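Local atomic coordinates of Alpha/beta hydrolase family protein (Bacillus anthracis, PDB entry 3OOS), a protein that probably catalyses hydrolysis of a substrate not yet established, as an alpha/beta hydrolase fold protein. Residues L104-A109 / I119-A124; A124-E129 / Y211-K216; K128-H133 / V233-I238; S224-G229 / N245-A250. One frame throughout, in Å; residues are numbered along the deposited sequence. Where two conformers were deposited one is given.

Contact 1: residues L104-A109 / I119-A124; sequences LALVYA and IIVGGA
Ala105, Leu106 and Ala109 rest on Ile119 and Val121 inside a beta-alpha-beta unit of the alpha/beta hydrolase fold, in which helix 100-112 packs against the strand that follows it, 116-122. The axes of helix 104-109 and strand 119-122 come within 8.3 Å of each other at 150°, a nearly antiparallel run, and no hydrogen bond crosses. Ile119 CB carries two branches that point to different parts of the helix. CG2 lies 3.8 Å from the carbonyl oxygen of Ala105, an oxygen already used by the amide of Ala109 one helical turn on. CG1 takes the crowded position between backbone N and carbonyl carbon (chi1 53°), and chi2 then extends CD1 away from CA. There CD1 touches two helix residues, Ala109 CB at 3.9 Å and Leu106 CD2 at 4.1 Å. Val121, two residues along and on the same face of the strand, brings only CG2 to the helix. The Leu106 side chain crosses those of Ile119 and Val121 at about a right angle, and a single methyl, Leu106 CD2, touches both Ile119 CD1 and Val121 CG2. The backbones draw closest, CA to CA, at Ala105 and Ile119; Ala105 CB lies 3.9 Å from Val121 CG2.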
loop_
_atom_site.group_PDB
_atom_site.type_symbol
_atom_site.label_atom_id
_atom_site.label_comp_id
_atom_site.label_asym_id
_atom_site.label_seq_id
_atom_site.Cartn_x
_atom_site.Cartn_y
_atom_site.Cartn_z
ATOM N N LEU A 104 -0.130 6.595 1.655
ATOM C CA LEU A 104 0.956 6.776 2.615
ATOM C C LEU A 104 2.239 7.261 1.923
ATOM O O LEU A 104 2.940 8.132 2.453
ATOM C CB LEU A 104 1.200 5.482 3.399
ATOM C CG LEU A 104 2.252 5.513 4.512
ATOM C CD1 LEU A 104 1.918 6.554 5.591
ATOM C CD2 LEU A 104 2.393 4.122 5.122
ATOM N N ALA A 105 2.523 6.717 0.739
ATOM C CA ALA A 105 3.658 7.159 -0.085
ATOM C C ALA A 105 3.598 8.654 -0.391
ATOM O O ALA A 105 4.610 9.357 -0.310
ATOM C CB ALA A 105 3.725 6.358 -1.384
ATOM N N LEU A 106 2.409 9.129 -0.750
ATOM C CA LEU A 106 2.214 10.541 -1.062
ATOM C C LEU A 106 2.455 11.415 0.162
ATOM O O LEU A 106 3.063 12.477 0.053
ATOM C CB LEU A 106 0.822 10.789 -1.653
ATOM C CG LEU A 106 0.540 10.084 -2.990
ATOM C CD1 LEU A 106 -0.924 10.255 -3.388
ATOM C CD2 LEU A 106 1.464 10.568 -4.122
ATOM N N VAL A 107 1.994 10.958 1.323
ATOM C CA VAL A 107 2.241 11.678 2.573
ATOM C C VAL A 107 3.728 11.643 2.957
ATOM O O VAL A 107 4.257 12.636 3.441
ATOM C CB VAL A 107 1.311 11.191 3.717
ATOM C CG1 VAL A 107 1.625 11.911 5.029
ATOM C CG2 VAL A 107 -0.148 11.428 3.330
ATOM N N TYR A 108 4.413 10.522 2.714
ATOM C CA TYR A 108 5.868 10.482 2.925
ATOM C C TYR A 108 6.541 11.590 2.107
ATOM O O TYR A 108 7.396 12.329 2.618
ATOM C CB TYR A 108 6.449 9.109 2.555
ATOM C CG TYR A 108 7.696 8.691 3.330
ATOM C CD1 TYR A 108 8.651 9.628 3.750
ATOM C CD2 TYR A 108 7.929 7.348 3.621
ATOM C CE1 TYR A 108 9.795 9.232 4.456
ATOM C CE2 TYR A 108 9.064 6.941 4.316
ATOM C CZ TYR A 108 9.990 7.881 4.732
ATOM O OH TYR A 108 11.108 7.457 5.424
ATOM N N ALA A 109 6.131 11.717 0.847
ATOM C CA ALA A 109 6.689 12.737 -0.040
ATOM C C ALA A 109 6.380 14.159 0.440
ATOM O O ALA A 109 7.256 15.025 0.436
ATOM C CB ALA A 109 6.204 12.523 -1.465
ATOM N N ILE A 119 9.354 7.822 -5.006
ATOM C CA ILE A 119 8.165 7.098 -4.555
ATOM C C ILE A 119 7.586 6.269 -5.695
ATOM O O ILE A 119 7.660 6.660 -6.868
ATOM C CB ILE A 119 7.069 8.017 -3.940
ATOM C CG1 ILE A 119 6.697 9.160 -4.898
ATOM C CG2 ILE A 119 7.513 8.526 -2.565
ATOM C CD1 ILE A 119 5.522 10.021 -4.431
ATOM N N ILE A 120 7.057 5.102 -5.337
ATOM C CA ILE A 120 6.279 4.270 -6.246
ATOM C C ILE A 120 4.882 4.209 -5.648
ATOM O O ILE A 120 4.721 3.875 -4.472
ATOM C CB ILE A 120 6.891 2.859 -6.423
ATOM C CG1 ILE A 120 8.146 2.928 -7.302
ATOM C CG2 ILE A 120 5.897 1.902 -7.078
ATOM C CD1 ILE A 120 9.435 2.927 -6.559
ATOM N N VAL A 121 3.883 4.564 -6.452
ATOM C CA VAL A 121 2.525 4.781 -5.955
ATOM C C VAL A 121 1.515 4.052 -6.832
ATOM O O VAL A 121 1.274 4.446 -7.974
ATOM C CB VAL A 121 2.174 6.297 -5.920
ATOM C CG1 VAL A 121 0.814 6.524 -5.263
ATOM C CG2 VAL A 121 3.259 7.103 -5.196
ATOM N N GLY A 122 0.924 2.990 -6.293
ATOM C CA GLY A 122 -0.023 2.175 -7.052
ATOM C C GLY A 122 -1.457 2.293 -6.589
ATOM O O GLY A 122 -1.722 2.345 -5.386
ATOM N N GLY A 123 -2.379 2.349 -7.551
ATOM C CA GLY A 123 -3.820 2.314 -7.277
ATOM C C GLY A 123 -4.295 3.233 -6.166
ATOM O O GLY A 123 -5.137 2.848 -5.353
ATOM N N ALA A 124 -3.765 4.452 -6.132
ATOM C CA ALA A 124 -4.063 5.367 -5.034
ATOM C C ALA A 124 -4.850 6.593 -5.487
ATOM O O ALA A 124 -5.371 6.643 -6.604
ATOM C CB ALA A 124 -2.773 5.772 -4.314
#

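Contact 2: residues A124-E129 / Y211-K216; sequences AAASKE and YDVRQK
Tyr211 reaches the loop after strand 116-122 with its hydroxyl: OH donates to Ala125 O at 2.7 Å, lying in the carbonyl plane, while the oxygen sits at the edge of the ring. Tyr211 CG is anti to its backbone N (chi1 177°). Backbone bonds follow on both sides of a single bridge between Ser127 and Asp212, whose CA atoms are 4.0 Å apart. Val213 N gives an almost straight bond to Ala126 O (2.8 Å, 177° at the hydrogen), and Lys128 N returns one to Tyr211 O at 3.0 Å, more bent at 143°. Each segment also closes a turn of its own. Ser127 OG accepts from Glu129 N in an ST turn, and Asp212 OD1 accepts from Arg214 N in an Asx turn. OD1 takes a second donor, Arg214 NE, from the opposite face of the carboxylate plane; with Arg214 NH2 on Asp212 OD2 at 2.8 Å, the guanidinium grips the acid side-on and its rotation is fixed. Ser127 CB and OG lie over one face of that guanidinium. Glu129, in one of its two conformers, adds a long, weak salt bridge, OE1 to Arg214 NH1 at 3.5 Å. The Arg214 stem also packs, CG lying 3.7 Å from Ala126 CB. Around the contact, Tyr211 lies on Met103, Leu106 and Val107 of helix 100-112, while Ala125, Ala126 and Arg214 meet helix 237-246, so the paired loops lie between helix 100-112 and helix 237-246, touching both.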
loop_
_atom_site.group_PDB
_atom_site.type_symbol
_atom_site.label_atom_id
_atom_site.label_comp_id
_atom_site.label_asym_id
_atom_site.label_seq_id
_atom_site.Cartn_x
_atom_site.Cartn_y
_atom_site.Cartn_z
ATOM N N ALA A 124 -3.765 4.452 -6.132
ATOM C CA ALA A 124 -4.063 5.367 -5.034
ATOM C C ALA A 124 -4.850 6.593 -5.487
ATOM O O ALA A 124 -5.371 6.643 -6.604
ATOM C CB ALA A 124 -2.773 5.772 -4.314
ATOM N N ALA A 125 -4.952 7.571 -4.595
ATOM C CA ALA A 125 -5.639 8.820 -4.886
ATOM C C ALA A 125 -4.991 9.912 -4.061
ATOM O O ALA A 125 -4.430 9.638 -2.999
ATOM C CB ALA A 125 -7.120 8.706 -4.558
ATOM N N ALA A 126 -5.068 11.144 -4.554
ATOM C CA ALA A 126 -4.479 12.300 -3.877
ATOM C C ALA A 126 -5.427 12.933 -2.851
ATOM O O ALA A 126 -5.042 13.859 -2.132
ATOM C CB ALA A 126 -4.028 13.338 -4.906
ATOM N N SER A 127 -6.666 12.447 -2.795
ATOM C CA SER A 127 -7.634 12.913 -1.800
ATOM C C SER A 127 -8.706 11.862 -1.544
ATOM O O SER A 127 -8.751 10.829 -2.215
ATOM C CB SER A 127 -8.295 14.220 -2.247
ATOM O OG SER A 127 -9.345 13.958 -3.163
ATOM N N LYS A 128 -9.572 12.148 -0.576
ATOM C CA LYS A 128 -10.694 11.278 -0.228
ATOM C C LYS A 128 -11.764 11.188 -1.327
ATOM O O LYS A 128 -12.691 10.380 -1.219
ATOM C CB LYS A 128 -11.331 11.758 1.082
ATOM C CG LYS A 128 -12.006 13.122 1.009
ATOM C CD LYS A 128 -12.708 13.446 2.321
ATOM C CE LYS A 128 -13.407 14.793 2.260
ATOM N NZ LYS A 128 -14.049 15.126 3.565
ATOM N N GLU A 129 -11.615 12.000 -2.377
ATOM C CA GLU A 129 -12.652 12.092 -3.402
ATOM C C GLU A 129 -12.831 10.811 -4.233
ATOM O O GLU A 129 -13.847 10.658 -4.915
ATOM C CB GLU A 129 -12.473 13.345 -4.270
ATOM C CG GLU A 129 -12.677 14.636 -3.479
ATOM C CD GLU A 129 -12.837 15.865 -4.352
ATOM O OE1 GLU A 129 -12.987 16.970 -3.790
ATOM O OE2 GLU A 129 -12.815 15.734 -5.593
ATOM N N TYR A 211 -8.292 13.585 4.465
ATOM C CA TYR A 211 -7.238 13.241 3.512
ATOM C C TYR A 211 -7.321 14.035 2.208
ATOM O O TYR A 211 -8.276 13.896 1.442
ATOM C CB TYR A 211 -7.188 11.727 3.236
ATOM C CG TYR A 211 -6.154 11.368 2.192
ATOM C CD1 TYR A 211 -4.799 11.621 2.414
ATOM C CD2 TYR A 211 -6.530 10.798 0.974
ATOM C CE1 TYR A 211 -3.841 11.310 1.457
ATOM C CE2 TYR A 211 -5.576 10.484 0.003
ATOM C CZ TYR A 211 -4.233 10.743 0.255
ATOM O OH TYR A 211 -3.281 10.442 -0.688
ATOM N N ASP A 212 -6.307 14.868 1.976
ATOM C CA ASP A 212 -6.191 15.660 0.753
ATOM C C ASP A 212 -4.788 16.249 0.677
ATOM O O ASP A 212 -4.410 17.078 1.507
ATOM C CB ASP A 212 -7.248 16.776 0.720
ATOM C CG ASP A 212 -7.302 17.509 -0.616
ATOM O OD1 ASP A 212 -6.560 17.138 -1.553
ATOM O OD2 ASP A 212 -8.103 18.464 -0.730
ATOM N N VAL A 213 -4.024 15.805 -0.320
ATOM C CA VAL A 213 -2.666 16.301 -0.552
ATOM C C VAL A 213 -2.495 16.897 -1.958
ATOM O O VAL A 213 -1.375 17.133 -2.399
ATOM C CB VAL A 213 -1.592 15.200 -0.300
ATOM C CG1 VAL A 213 -1.607 14.753 1.162
ATOM C CG2 VAL A 213 -1.784 14.003 -1.246
ATOM N N ARG A 214 -3.606 17.154 -2.645
ATOM C CA ARG A 214 -3.560 17.596 -4.048
ATOM C C ARG A 214 -2.669 18.812 -4.291
ATOM O O ARG A 214 -1.858 18.813 -5.216
ATOM C CB ARG A 214 -4.966 17.870 -4.584
ATOM C CG ARG A 214 -5.769 16.610 -4.864
ATOM C CD ARG A 214 -7.211 16.947 -5.211
ATOM N NE ARG A 214 -7.939 17.488 -4.060
ATOM C CZ ARG A 214 -9.210 17.878 -4.087
ATOM N NH1 ARG A 214 -9.916 17.793 -5.209
ATOM N NH2 ARG A 214 -9.781 18.352 -2.985
ATOM N N GLN A 215 -2.824 19.843 -3.466
ATOM C CA GLN A 215 -2.052 21.068 -3.651
ATOM C C GLN A 215 -0.583 20.855 -3.305
ATOM O O GLN A 215 0.306 21.358 -3.994
ATOM C CB GLN A 215 -2.647 22.231 -2.849
ATOM C CG GLN A 215 -4.028 22.685 -3.328
ATOM C CD GLN A 215 -4.037 23.171 -4.778
ATOM O OE1 GLN A 215 -3.105 23.840 -5.233
ATOM N NE2 GLN A 215 -5.098 22.835 -5.505
ATOM N N LYS A 216 -0.333 20.084 -2.253
ATOM C CA LYS A 216 1.036 19.809 -1.834
ATOM C C LYS A 216 1.809 18.976 -2.857
ATOM O O LYS A 216 3.031 19.085 -2.934
ATOM C CB LYS A 216 1.072 19.161 -0.447
ATOM C CG LYS A 216 0.855 20.163 0.689
ATOM C CD LYS A 216 1.099 19.555 2.077
ATOM C CE LYS A 216 0.038 18.529 2.466
ATOM N NZ LYS A 216 -1.343 19.111 2.517
#

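Contact 3: residues K128-H133 / V233-I238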
loop_
_atom_site.group_PDB
_atom_site.type_symbol
_atom_site.label_atom_id
_atom_site.label_comp_id
_atom_site.label_asym_id
_atom_site.label_seq_id
_atom_site.Cartn_x
_atom_site.Cartn_y
_atom_site.Cartn_z
ATOM N N LYS A 128 -9.572 12.148 -0.576
ATOM C CA LYS A 128 -10.694 11.278 -0.228
ATOM C C LYS A 128 -11.764 11.188 -1.327
ATOM O O LYS A 128 -12.691 10.380 -1.219
ATOM C CB LYS A 128 -11.331 11.758 1.082
ATOM C CG LYS A 128 -12.006 13.122 1.009
ATOM C CD LYS A 128 -12.708 13.446 2.321
ATOM C CE LYS A 128 -13.407 14.793 2.260
ATOM N NZ LYS A 128 -14.049 15.126 3.565
ATOM N N GLU A 129 -11.615 12.000 -2.377
ATOM C CA GLU A 129 -12.652 12.092 -3.402
ATOM C C GLU A 129 -12.831 10.811 -4.233
ATOM O O GLU A 129 -13.847 10.658 -4.915
ATOM C CB GLU A 129 -12.473 13.345 -4.270
ATOM C CG GLU A 129 -12.677 14.636 -3.479
ATOM C CD GLU A 129 -12.837 15.865 -4.352
ATOM O OE1 GLU A 129 -12.987 16.970 -3.790
ATOM O OE2 GLU A 129 -12.815 15.734 -5.593
ATOM N N TYR A 130 -11.885 9.875 -4.138
ATOM C CA TYR A 130 -12.033 8.581 -4.819
ATOM C C TYR A 130 -13.319 7.860 -4.395
ATOM O O TYR A 130 -13.981 7.236 -5.219
ATOM C CB TYR A 130 -10.810 7.674 -4.602
ATOM C CG TYR A 130 -10.647 7.170 -3.184
ATOM C CD1 TYR A 130 -11.127 5.912 -2.804
ATOM C CD2 TYR A 130 -10.007 7.947 -2.224
ATOM C CE1 TYR A 130 -10.978 5.451 -1.494
ATOM C CE2 TYR A 130 -9.854 7.502 -0.920
ATOM C CZ TYR A 130 -10.340 6.256 -0.561
ATOM O OH TYR A 130 -10.175 5.824 0.733
ATOM N N ALA A 131 -13.676 7.975 -3.118
ATOM C CA ALA A 131 -14.833 7.265 -2.576
ATOM C C ALA A 131 -16.164 7.936 -2.929
ATOM O O ALA A 131 -17.230 7.412 -2.593
ATOM C CB ALA A 131 -14.694 7.084 -1.066
ATOM N N SER A 132 -16.092 9.087 -3.598
ATOM C CA SER A 132 -17.280 9.797 -4.071
ATOM C C SER A 132 -17.409 9.737 -5.593
ATOM O O SER A 132 -18.275 10.394 -6.185
ATOM C CB SER A 132 -17.270 11.251 -3.587
ATOM O OG SER A 132 -17.481 11.317 -2.189
ATOM N N HIS A 133 -16.545 8.945 -6.228
ATOM C CA HIS A 133 -16.570 8.763 -7.675
ATOM C C HIS A 133 -17.418 7.537 -8.014
ATOM O O HIS A 133 -17.242 6.479 -7.411
ATOM C CB HIS A 133 -15.149 8.592 -8.209
ATOM C CG HIS A 133 -15.051 8.684 -9.699
ATOM N ND1 HIS A 133 -15.352 7.629 -10.532
ATOM C CD2 HIS A 133 -14.689 9.710 -10.505
ATOM C CE1 HIS A 133 -15.177 8.000 -11.788
ATOM N NE2 HIS A 133 -14.775 9.258 -11.798
ATOM N N VAL A 233 -11.393 -0.907 -9.293
ATOM C CA VAL A 233 -12.687 -0.400 -8.818
ATOM C C VAL A 233 -12.628 0.199 -7.410
ATOM O O VAL A 233 -13.659 0.568 -6.848
ATOM C CB VAL A 233 -13.820 -1.472 -8.905
ATOM C CG1 VAL A 233 -14.048 -1.891 -10.349
ATOM C CG2 VAL A 233 -13.510 -2.681 -8.030
ATOM N N GLN A 234 -11.430 0.289 -6.838
ATOM C CA GLN A 234 -11.283 0.894 -5.515
ATOM C C GLN A 234 -10.938 2.376 -5.651
ATOM O O GLN A 234 -11.794 3.228 -5.406
ATOM C CB GLN A 234 -10.289 0.110 -4.651
ATOM C CG GLN A 234 -10.856 -1.241 -4.208
ATOM C CD GLN A 234 -9.905 -2.040 -3.345
ATOM O OE1 GLN A 234 -9.448 -1.577 -2.299
ATOM N NE2 GLN A 234 -9.609 -3.256 -3.775
ATOM N N CYS A 235 -9.704 2.679 -6.052
ATOM C CA CYS A 235 -9.375 4.014 -6.559
ATOM C C CYS A 235 -9.354 3.943 -8.085
ATOM O O CYS A 235 -8.395 3.426 -8.664
ATOM C CB CYS A 235 -8.014 4.496 -6.041
ATOM S SG CYS A 235 -7.890 4.700 -4.249
ATOM N N PRO A 236 -10.415 4.444 -8.747
ATOM C CA PRO A 236 -10.466 4.379 -10.210
ATOM C C PRO A 236 -9.253 5.020 -10.884
ATOM O O PRO A 236 -8.623 5.923 -10.321
ATOM C CB PRO A 236 -11.752 5.140 -10.548
ATOM C CG PRO A 236 -12.615 4.934 -9.347
ATOM C CD PRO A 236 -11.670 4.975 -8.181
ATOM N N TYR A 237 -8.942 4.533 -12.084
ATOM C CA TYR A 237 -7.744 4.917 -12.834
ATOM C C TYR A 237 -7.492 6.435 -12.926
ATOM O O TYR A 237 -6.343 6.888 -12.843
ATOM C CB TYR A 237 -7.776 4.278 -14.234
ATOM C CG TYR A 237 -6.511 4.521 -15.013
ATOM C CD1 TYR A 237 -5.332 3.862 -14.668
ATOM C CD2 TYR A 237 -6.479 5.425 -16.074
ATOM C CE1 TYR A 237 -4.157 4.090 -15.354
ATOM C CE2 TYR A 237 -5.302 5.662 -16.776
ATOM C CZ TYR A 237 -4.144 4.990 -16.407
ATOM O OH TYR A 237 -2.969 5.210 -17.080
ATOM N N ILE A 238 -8.564 7.210 -13.082
ATOM C CA ILE A 238 -8.458 8.668 -13.187
ATOM C C ILE A 238 -7.716 9.302 -11.996
ATOM O O ILE A 238 -7.056 10.335 -12.144
ATOM C CB ILE A 238 -9.852 9.331 -13.415
ATOM C CG1 ILE A 238 -9.702 10.825 -13.729
ATOM C CG2 ILE A 238 -10.787 9.082 -12.225
ATOM C CD1 ILE A 238 -10.963 11.494 -14.250
#
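Tyr130, which may border a pocket, meets Cys235 here: the tyrosine hydroxyl is hydrogen-bonded to a bound tetraethylene glycol, presumably carried in from the crystallisation mixture. The Cys235 sulfur makes a sulfur-aromatic contact over one face of the ring, 4.1 Å from its centroid and 24° off the normal. It is displaced toward the rim, nearest CD1 at 3.7 Å. Ala131 CB lies over the opposite face, so the ring is held between the two residues. Tyr130 CB points toward segment 233-238, and CG occupies the position between backbone N and carbonyl carbon (chi1 69°). At the ring edge, Tyr130 CD1 stands 3.8 Å from Gln234 O, an oxygen that accepts from Ser136 OG. In the alpha/beta hydrolase fold this second segment is the loop that follows strand 224-229 and leads into helix 237-246, and the side chain of Gln234 touches the putative nucleophile elbow. Farther along, His133 passes Pro236 in the opposite direction, with ND1 4.0 Å from Pro236 CG, while ND1 itself is hydrogen-bonded to Asp135 N. At the start of the helix, His133 NE2 lies 4.0 Å from Ile238 CG2, and the two side chains cross at about a right angle.

Contact 4: residues S224-G229 / N245-A250; sequences SFIYCG and NLIPNA
Ile247 and Ala250 close on Ser224 and Ile226 in the beta-alpha-beta unit of strand 224-229, helix 237-246 and strand 250-255 of the alpha/beta hydrolase fold, where the helix ends and the chain turns back into the sheet. Asn245 and Leu246 finish the helix, and Ile247 is the first residue whose backbone leaves helical angles (phi -77°, psi 121°). Its side chain points at strand 224-229. CG2, anti to the backbone N, lies 3.5 Å from Ser224 OG and a little farther from Ser224 CB; CD1 also lies beside the serine and more loosely meets Ile226 CD1, 4.4 Å away. The serine hydroxyl beside these methyls is hydrogen-bonded to Ile222 O, so its polar demand is met by the residue two positions earlier. A type I turn from Ile247 to Ala250 follows, closed by a weak bond from Ala250 N to Ile247 O at 3.4 Å. Pro248 lies within this turn. Asn249 takes part through its backbone: a water donates to Asn249 O at 2.6 Å and accepts from Ser224 N at 3.2 Å, bridging the two segments. Ala250 then begins strand 250-255 and pairs with Ser224 in parallel register, CA to CA 4.5 Å. Its CA comes within 3.2 Å of Ser224 O in a CA-H...O contact, and its CB packs against Ile226 CG1 at 4.2 Å. With no direct hydrogen bond between the two segments, the start of the parallel pairing rests on methyl contacts, one CA-H...O approach and a bridging water, before Ser224 and Ile226 bond through their backbones to Thr251 and Thr253.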
loop_
_atom_site.group_PDB
_atom_site.type_symbol
_atom_site.label_atom_id
_atom_site.label_comp_id
_atom_site.label_asym_id
_atom_site.label_seq_id
_atom_site.Cartn_x
_atom_site.Cartn_y
_atom_site.Cartn_z
ATOM N N SER A 224 8.749 10.164 -9.187
ATOM C CA SER A 224 7.511 9.564 -8.716
ATOM C C SER A 224 6.952 8.644 -9.783
ATOM O O SER A 224 6.604 9.086 -10.879
ATOM C CB SER A 224 6.506 10.658 -8.353
ATOM O OG SER A 224 7.050 11.489 -7.342
ATOM N N PHE A 225 6.883 7.356 -9.463
ATOM C CA PHE A 225 6.455 6.355 -10.426
ATOM C C PHE A 225 5.059 5.872 -10.065
ATOM O O PHE A 225 4.881 5.078 -9.140
ATOM C CB PHE A 225 7.476 5.209 -10.492
ATOM C CG PHE A 225 8.868 5.665 -10.848
ATOM C CD1 PHE A 225 9.259 5.782 -12.179
ATOM C CD2 PHE A 225 9.786 5.990 -9.851
ATOM C CE1 PHE A 225 10.547 6.217 -12.513
ATOM C CE2 PHE A 225 11.075 6.420 -10.173
ATOM C CZ PHE A 225 11.455 6.534 -11.506
ATOM N N ILE A 226 4.075 6.395 -10.791
ATOM C CA ILE A 226 2.664 6.131 -10.517
ATOM C C ILE A 226 2.181 5.021 -11.442
ATOM O O ILE A 226 2.545 4.986 -12.610
ATOM C CB ILE A 226 1.794 7.412 -10.738
ATOM C CG1 ILE A 226 2.491 8.682 -10.207
ATOM C CG2 ILE A 226 0.389 7.242 -10.158
ATOM C CD1 ILE A 226 2.933 8.633 -8.732
ATOM N N TYR A 227 1.373 4.103 -10.921
ATOM C CA TYR A 227 0.796 3.049 -11.759
ATOM C C TYR A 227 -0.596 2.687 -11.257
ATOM O O TYR A 227 -0.941 2.964 -10.105
ATOM C CB TYR A 227 1.701 1.799 -11.809
ATOM C CG TYR A 227 1.649 0.971 -10.542
ATOM C CD1 TYR A 227 0.643 0.020 -10.350
ATOM C CD2 TYR A 227 2.590 1.152 -9.527
ATOM C CE1 TYR A 227 0.575 -0.728 -9.183
ATOM C CE2 TYR A 227 2.536 0.400 -8.357
ATOM C CZ TYR A 227 1.523 -0.535 -8.193
ATOM O OH TYR A 227 1.447 -1.272 -7.034
ATOM N N CYS A 228 -1.383 2.054 -12.120
ATOM C CA CYS A 228 -2.723 1.614 -11.758
ATOM C C CYS A 228 -3.238 0.624 -12.784
ATOM O O CYS A 228 -2.927 0.731 -13.974
ATOM C CB CYS A 228 -3.675 2.812 -11.689
ATOM S SG CYS A 228 -5.266 2.489 -10.888
ATOM N N GLY A 229 -4.022 -0.341 -12.313
ATOM C CA GLY A 229 -4.777 -1.215 -13.207
ATOM C C GLY A 229 -5.909 -0.433 -13.845
ATOM O O GLY A 229 -6.610 0.325 -13.166
ATOM N N ASN A 245 -0.278 13.783 -12.919
ATOM C CA ASN A 245 -0.329 15.139 -13.464
ATOM C C ASN A 245 0.155 16.196 -12.468
ATOM O O ASN A 245 0.882 17.126 -12.837
ATOM C CB ASN A 245 -1.736 15.484 -13.954
ATOM C CG ASN A 245 -1.845 16.920 -14.428
ATOM O OD1 ASN A 245 -1.364 17.270 -15.510
ATOM N ND2 ASN A 245 -2.459 17.766 -13.610
ATOM N N LEU A 246 -0.244 16.044 -11.207
ATOM C CA LEU A 246 0.048 17.047 -10.181
ATOM C C LEU A 246 1.524 17.086 -9.787
ATOM O O LEU A 246 2.087 18.162 -9.581
ATOM C CB LEU A 246 -0.835 16.832 -8.946
ATOM C CG LEU A 246 -2.325 17.147 -9.113
ATOM C CD1 LEU A 246 -3.098 16.729 -7.873
ATOM C CD2 LEU A 246 -2.564 18.624 -9.436
ATOM N N ILE A 247 2.144 15.914 -9.691
ATOM C CA ILE A 247 3.559 15.822 -9.338
ATOM C C ILE A 247 4.413 16.174 -10.564
ATOM O O ILE A 247 4.301 15.518 -11.599
ATOM C CB ILE A 247 3.918 14.414 -8.810
ATOM C CG1 ILE A 247 3.120 14.103 -7.536
ATOM C CG2 ILE A 247 5.420 14.305 -8.544
ATOM C CD1 ILE A 247 3.253 12.664 -7.057
ATOM N N PRO A 248 5.262 17.217 -10.452
ATOM C CA PRO A 248 6.030 17.707 -11.604
ATOM C C PRO A 248 6.888 16.656 -12.315
ATOM O O PRO A 248 6.942 16.655 -13.546
ATOM C CB PRO A 248 6.920 18.799 -10.999
ATOM C CG PRO A 248 6.188 19.268 -9.806
ATOM C CD PRO A 248 5.433 18.082 -9.269
ATOM N N ASN A 249 7.544 15.774 -11.560
ATOM C CA ASN A 249 8.469 14.802 -12.154
ATOM C C ASN A 249 7.948 13.362 -12.131
ATOM O O ASN A 249 8.720 12.412 -11.955
ATOM C CB ASN A 249 9.848 14.891 -11.483
ATOM C CG ASN A 249 10.442 16.292 -11.541
ATOM O OD1 ASN A 249 10.738 16.897 -10.508
ATOM N ND2 ASN A 249 10.615 16.813 -12.747
ATOM N N ALA A 250 6.639 13.201 -12.318
ATOM C CA ALA A 250 6.013 11.876 -12.263
ATOM C C ALA A 250 5.875 11.211 -13.624
ATOM O O ALA A 250 5.736 11.885 -14.643
ATOM C CB ALA A 250 4.647 11.958 -11.588
HETATM O O HOH W 1 9.576 9.985 -12.304
#

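How the contacts relate
From the N terminus, contact 1 comes first, closing the short connection between helix 100-112 and strand 116-122. The same strand runs out through Ala124 into contact 2, which spans 81 residues, about half of them helical, to bring back 211-216. Contact 3 starts from the same loop, sharing Lys128 and Glu129, and reaches farther, to 233-238. Contact 4 closes the local connection from strand 224-229 through helix 237-246; its segments alternate with those of contact 3, so these two cross. Contacts 1 and 4 meet in the central sheet, where strands 116-122 and 224-229 are neighbours, while Leu106 CD1 packs against Tyr211 OH between contacts 1 and 2.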